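Local coordinates for choline binding protein PCPA (Streptococcus pneumoniae, PDB 4CP6), which is a choline-binding surface protein and vaccine antigen of the pneumococcus whose leucine-rich repeat region probably mediates adhesion or recognition at the cell surface, at residues A[227-239]-A[246-260]. Residues are numbered along the deposited sequence; the frame is centred on the assembly and turned at random.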
loop_
_atom_site.group_PDB
_atom_site.type_symbol
_atom_site.label_atom_id
_atom_site.label_comp_id
_atom_site.label_asym_id
_atom_site.label_seq_id
_atom_site.Cartn_x
_atom_site.Cartn_y
_atom_site.Cartn_z
ATOM N N VAL A 227 -1.493 8.974 -16.392
ATOM C CA VAL A 227 -0.745 9.948 -17.194
ATOM C C VAL A 227 0.728 9.609 -17.092
ATOM O O VAL A 227 1.316 9.727 -16.008
ATOM C CB VAL A 227 -0.996 11.416 -16.799
ATOM C CG1 VAL A 227 -0.245 12.370 -17.750
ATOM C CG2 VAL A 227 -2.502 11.741 -16.747
ATOM N N ASP A 228 1.326 9.116 -18.185
ATOM C CA ASP A 228 2.745 8.743 -18.183
ATOM C C ASP A 228 3.048 7.719 -17.078
ATOM O O ASP A 228 4.135 7.696 -16.482
ATOM C CB ASP A 228 3.653 9.993 -18.141
ATOM C CG ASP A 228 3.493 10.875 -19.372
ATOM O OD1 ASP A 228 3.431 10.323 -20.495
ATOM O OD2 ASP A 228 3.388 12.107 -19.209
ATOM N N GLY A 229 2.071 6.847 -16.860
ATOM C CA GLY A 229 2.177 5.735 -15.926
ATOM C C GLY A 229 1.864 6.079 -14.482
ATOM O O GLY A 229 1.895 5.178 -13.642
ATOM N N VAL A 230 1.503 7.336 -14.212
ATOM C CA VAL A 230 1.135 7.840 -12.871
ATOM C C VAL A 230 -0.364 7.747 -12.703
ATOM O O VAL A 230 -1.104 8.209 -13.576
ATOM C CB VAL A 230 1.632 9.290 -12.654
ATOM C CG1 VAL A 230 1.335 9.767 -11.235
ATOM C CG2 VAL A 230 3.136 9.380 -12.916
ATOM N N LEU A 231 -0.818 7.148 -11.595
ATOM C CA LEU A 231 -2.238 6.958 -11.335
ATOM C C LEU A 231 -2.852 8.141 -10.601
ATOM O O LEU A 231 -2.367 8.528 -9.536
ATOM C CB LEU A 231 -2.432 5.663 -10.539
ATOM C CG LEU A 231 -3.850 5.300 -10.133
ATOM C CD1 LEU A 231 -4.715 4.928 -11.343
ATOM C CD2 LEU A 231 -3.811 4.110 -9.176
ATOM N N PHE A 232 -3.945 8.694 -11.154
ATOM C CA PHE A 232 -4.706 9.789 -10.606
ATOM C C PHE A 232 -6.179 9.417 -10.550
ATOM O O PHE A 232 -6.637 8.514 -11.266
ATOM C CB PHE A 232 -4.633 10.993 -11.566
ATOM C CG PHE A 232 -3.316 11.731 -11.629
ATOM C CD1 PHE A 232 -2.297 11.287 -12.459
ATOM C CD2 PHE A 232 -3.090 12.839 -10.830
ATOM C CE1 PHE A 232 -1.091 11.984 -12.540
ATOM C CE2 PHE A 232 -1.881 13.535 -10.909
ATOM C CZ PHE A 232 -0.883 13.083 -11.748
ATOM N N SER A 233 -6.940 10.199 -9.809
ATOM C CA SER A 233 -8.396 10.191 -9.964
ATOM C C SER A 233 -8.672 10.786 -11.370
ATOM O O SER A 233 -7.853 11.543 -11.904
ATOM C CB SER A 233 -9.072 11.062 -8.917
ATOM O OG SER A 233 -8.576 12.400 -8.921
ATOM N N LYS A 234 -9.812 10.430 -11.991
ATOM C CA LYS A 234 -10.122 10.925 -13.328
ATOM C C LYS A 234 -10.010 12.465 -13.445
ATOM O O LYS A 234 -9.479 12.978 -14.441
ATOM C CB LYS A 234 -11.529 10.437 -13.699
ATOM C CG LYS A 234 -11.975 10.824 -15.098
ATOM C CD LYS A 234 -11.407 9.925 -16.138
ATOM C CE LYS A 234 -12.031 10.238 -17.475
ATOM N NZ LYS A 234 -11.491 9.354 -18.528
ATOM N N ASP A 235 -10.447 13.180 -12.403
ATOM C CA ASP A 235 -10.399 14.655 -12.397
ATOM C C ASP A 235 -9.011 15.245 -12.045
ATOM O O ASP A 235 -8.859 16.475 -12.032
ATOM C CB ASP A 235 -11.497 15.216 -11.483
ATOM C CG ASP A 235 -11.366 14.890 -9.989
ATOM O OD1 ASP A 235 -10.276 14.438 -9.561
ATOM O OD2 ASP A 235 -12.353 15.069 -9.253
ATOM N N LYS A 236 -8.000 14.373 -11.797
ATOM C CA LYS A 236 -6.609 14.749 -11.497
ATOM C C LYS A 236 -6.471 15.527 -10.189
ATOM O O LYS A 236 -5.373 16.029 -9.914
ATOM C CB LYS A 236 -5.942 15.476 -12.682
ATOM C CG LYS A 236 -5.755 14.549 -13.901
ATOM C CD LYS A 236 -5.559 15.318 -15.225
ATOM C CE LYS A 236 -4.221 16.017 -15.387
ATOM N NZ LYS A 236 -3.103 15.060 -15.580
ATOM N N THR A 237 -7.520 15.544 -9.333
ATOM C CA THR A 237 -7.389 16.193 -8.028
ATOM C C THR A 237 -6.579 15.350 -7.054
ATOM O O THR A 237 -6.025 15.899 -6.097
ATOM C CB THR A 237 -8.735 16.547 -7.424
ATOM O OG1 THR A 237 -9.498 15.358 -7.141
ATOM C CG2 THR A 237 -9.505 17.537 -8.295
ATOM N N GLN A 238 -6.532 14.021 -7.271
ATOM C CA GLN A 238 -5.792 13.127 -6.373
ATOM C C GLN A 238 -4.710 12.451 -7.150
ATOM O O GLN A 238 -5.016 11.743 -8.121
ATOM C CB GLN A 238 -6.731 12.066 -5.730
ATOM C CG GLN A 238 -7.961 12.663 -5.023
ATOM C CD GLN A 238 -8.952 11.645 -4.537
ATOM O OE1 GLN A 238 -10.037 11.479 -5.107
ATOM N NE2 GLN A 238 -8.636 11.013 -3.420
ATOM N N LEU A 239 -3.441 12.626 -6.746
ATOM C CA LEU A 239 -2.352 11.854 -7.310
ATOM C C LEU A 239 -2.288 10.641 -6.380
ATOM O O LEU A 239 -1.925 10.761 -5.198
ATOM C CB LEU A 239 -1.034 12.655 -7.368
ATOM C CG LEU A 239 0.072 12.002 -8.174
ATOM C CD1 LEU A 239 1.150 13.053 -8.545
ATOM C CD2 LEU A 239 0.705 10.780 -7.434
ATOM N N LYS A 246 9.412 4.303 -12.048
ATOM C CA LYS A 246 9.258 5.266 -13.161
ATOM C C LYS A 246 10.570 6.095 -13.154
ATOM O O LYS A 246 10.945 6.655 -12.125
ATOM C CB LYS A 246 8.010 6.111 -12.938
ATOM C CG LYS A 246 7.906 7.272 -13.915
ATOM C CD LYS A 246 6.553 7.943 -13.826
ATOM C CE LYS A 246 6.495 9.302 -14.493
ATOM N NZ LYS A 246 6.656 9.219 -15.953
ATOM N N ASN A 247 11.316 6.088 -14.264
ATOM C CA ASN A 247 12.691 6.579 -14.194
ATOM C C ASN A 247 12.956 8.077 -14.411
ATOM O O ASN A 247 14.123 8.482 -14.326
ATOM C CB ASN A 247 13.560 5.766 -15.125
ATOM C CG ASN A 247 13.435 6.091 -16.580
ATOM O OD1 ASN A 247 12.585 6.874 -17.020
ATOM N ND2 ASN A 247 14.356 5.545 -17.352
ATOM N N ASP A 248 11.938 8.904 -14.571
ATOM C CA ASP A 248 12.172 10.326 -14.806
ATOM C C ASP A 248 12.944 11.023 -13.674
ATOM O O ASP A 248 12.636 10.821 -12.498
ATOM C CB ASP A 248 10.848 11.034 -15.087
ATOM C CG ASP A 248 10.107 10.412 -16.243
ATOM O OD1 ASP A 248 9.457 9.382 -16.031
ATOM O OD2 ASP A 248 10.258 10.906 -17.382
ATOM N N GLU A 249 13.943 11.866 -14.020
ATOM C CA GLU A 249 14.683 12.557 -12.960
ATOM C C GLU A 249 13.920 13.721 -12.371
ATOM O O GLU A 249 14.198 14.128 -11.237
ATOM C CB GLU A 249 16.072 12.995 -13.468
ATOM C CG GLU A 249 16.998 11.819 -13.705
ATOM C CD GLU A 249 18.450 12.184 -13.972
ATOM O OE1 GLU A 249 18.841 13.341 -13.701
ATOM O OE2 GLU A 249 19.214 11.292 -14.407
ATOM N N SER A 250 12.984 14.312 -13.127
ATOM C CA SER A 250 12.233 15.454 -12.624
ATOM C C SER A 250 10.766 15.250 -12.959
ATOM O O SER A 250 10.434 14.545 -13.916
ATOM C CB SER A 250 12.729 16.763 -13.232
ATOM O OG SER A 250 12.588 16.687 -14.642
ATOM N N TYR A 251 9.899 15.869 -12.185
ATOM C CA TYR A 251 8.453 15.732 -12.380
ATOM C C TYR A 251 7.761 16.930 -11.828
ATOM O O TYR A 251 8.189 17.491 -10.803
ATOM C CB TYR A 251 7.937 14.461 -11.659
ATOM C CG TYR A 251 6.466 14.156 -11.875
ATOM C CD1 TYR A 251 6.015 13.642 -13.085
ATOM C CD2 TYR A 251 5.536 14.325 -10.846
ATOM C CE1 TYR A 251 4.671 13.357 -13.288
ATOM C CE2 TYR A 251 4.188 14.033 -11.033
ATOM C CZ TYR A 251 3.764 13.560 -12.264
ATOM O OH TYR A 251 2.450 13.267 -12.475
ATOM N N LYS A 252 6.664 17.334 -12.503
ATOM C CA LYS A 252 5.820 18.410 -12.066
ATOM C C LYS A 252 4.396 17.868 -11.931
ATOM O O LYS A 252 3.863 17.329 -12.893
ATOM C CB LYS A 252 5.811 19.578 -13.076
ATOM C CG LYS A 252 7.180 20.217 -13.270
ATOM C CD LYS A 252 7.123 21.377 -14.271
ATOM C CE LYS A 252 8.503 21.703 -14.782
ATOM N NZ LYS A 252 8.526 21.726 -16.269
ATOM N N THR A 253 3.776 17.997 -10.751
ATOM C CA THR A 253 2.386 17.563 -10.618
ATOM C C THR A 253 1.506 18.501 -11.459
ATOM O O THR A 253 1.778 19.707 -11.600
ATOM C CB THR A 253 1.955 17.543 -9.152
ATOM O OG1 THR A 253 2.181 18.848 -8.570
ATOM C CG2 THR A 253 2.661 16.476 -8.365
ATOM N N PRO A 254 0.396 17.966 -12.000
ATOM C CA PRO A 254 -0.497 18.821 -12.808
ATOM C C PRO A 254 -1.187 19.887 -11.987
ATOM O O PRO A 254 -1.325 19.770 -10.767
ATOM C CB PRO A 254 -1.510 17.828 -13.404
ATOM C CG PRO A 254 -1.431 16.604 -12.554
ATOM C CD PRO A 254 -0.047 16.558 -11.949
ATOM N N LYS A 255 -1.608 20.980 -12.656
ATOM C CA LYS A 255 -2.214 22.113 -11.981
ATOM C C LYS A 255 -3.482 21.787 -11.172
ATOM O O LYS A 255 -3.798 22.508 -10.231
ATOM C CB LYS A 255 -2.492 23.259 -12.980
ATOM C CG LYS A 255 -3.519 22.919 -14.067
ATOM C CD LYS A 255 -3.900 24.175 -14.854
ATOM C CE LYS A 255 -5.005 23.903 -15.840
ATOM N NZ LYS A 255 -5.364 25.133 -16.598
ATOM N N GLU A 256 -4.191 20.694 -11.532
ATOM C CA GLU A 256 -5.433 20.297 -10.869
ATOM C C GLU A 256 -5.205 19.584 -9.550
ATOM O O GLU A 256 -6.152 19.428 -8.815
ATOM C CB GLU A 256 -6.214 19.310 -11.760
ATOM C CG GLU A 256 -6.711 19.888 -13.087
ATOM C CD GLU A 256 -5.742 19.806 -14.254
ATOM O OE1 GLU A 256 -4.656 19.198 -14.100
ATOM O OE2 GLU A 256 -6.085 20.333 -15.339
ATOM N N THR A 257 -3.965 19.120 -9.271
ATOM C CA THR A 257 -3.731 18.322 -8.066
ATOM C C THR A 257 -4.088 19.053 -6.791
ATOM O O THR A 257 -3.625 20.181 -6.583
ATOM C CB THR A 257 -2.301 17.799 -8.017
ATOM O OG1 THR A 257 -1.815 17.461 -9.314
ATOM C CG2 THR A 257 -2.146 16.619 -7.080
ATOM N N LYS A 258 -4.897 18.421 -5.931
ATOM C CA LYS A 258 -5.270 18.968 -4.623
ATOM C C LYS A 258 -4.585 18.158 -3.511
ATOM O O LYS A 258 -4.336 18.684 -2.418
ATOM C CB LYS A 258 -6.773 18.922 -4.411
ATOM C CG LYS A 258 -7.522 19.778 -5.433
ATOM C CD LYS A 258 -8.971 20.004 -5.020
ATOM C CE LYS A 258 -9.557 21.233 -5.683
ATOM N NZ LYS A 258 -10.283 20.900 -6.940
ATOM N N GLU A 259 -4.309 16.868 -3.757
ATOM C CA GLU A 259 -3.658 16.074 -2.726
ATOM C C GLU A 259 -2.802 14.985 -3.293
ATOM O O GLU A 259 -3.108 14.413 -4.364
ATOM C CB GLU A 259 -4.682 15.493 -1.737
ATOM C CG GLU A 259 -5.575 14.432 -2.324
ATOM C CD GLU A 259 -6.517 13.809 -1.309
ATOM O OE1 GLU A 259 -6.045 13.206 -0.315
ATOM O OE2 GLU A 259 -7.742 13.928 -1.522
ATOM N N LEU A 260 -1.741 14.643 -2.517
ATOM C CA LEU A 260 -0.922 13.471 -2.794
ATOM C C LEU A 260 -1.423 12.424 -1.828
ATOM O O LEU A 260 -1.454 12.676 -0.611
ATOM C CB LEU A 260 0.569 13.718 -2.582
ATOM C CG LEU A 260 1.141 14.933 -3.296
ATOM C CD1 LEU A 260 2.619 15.010 -3.064
ATOM C CD2 LEU A 260 0.889 14.869 -4.805
HETATM O O HOH W 1 1.918 12.324 -15.039
#
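The ring of F232 meets the hydroxyl of Y251 at its edge and in its plane, with F232 CZ 3.4 Å from Y251 OH, while P254, a compact apolar ring that can press on an aromatic, comes obliquely, P254 CG 3.5 Å from F232 CE2. Here, in a leucine-rich repeat solenoid, F232 and L239 of the antiparallel strands 224-227, 230-233 and 238-241 pack against Y251 of strand 250-252, in another sheet, while 238-241 pairs in parallel with 259-260. Around the Y251 ring, L239 CD1 sits at the edge near the plane and V230 CG2 approaches obliquely; beyond the segments, Y242 packs edge-to-face with this tyrosine. Y251 CG lies anti to the backbone N (chi1 -176°), which carries the ring across to F232. A tyrosine suits this place because its ring joins the apolar cluster while OH shares a water with V227 O.

The tight type I' turn from V227 to V230 ends beside K246, whose long aliphatic chain crosses V230 at about a right angle and carries a charged end. K246 NZ reaches a lone pair of D228 O in the carbonyl plane (3.0 Å) and forms a salt bridge with D248 OD1, so one ammonium ties the turn to the following loop.

At the other end, the short carboxylate of D235 accepts T237 N through OD1, an Asx turn; S233 OG and the threonine's added donor, T237 OG1, join it. In the parallel pairing, L239 N donates a hydrogen bond to E259 O (3.0 Å), and the branched end of L239 reaches both Y251 and T253, L239 CD1 lying 3.7 Å from T253 CG2. T237 O takes two donors: E259 N arrives nearly along the C=O axis, whereas K258 N, at 2.8 Å from T237 O, is tilted 26° from the carbonyl plane.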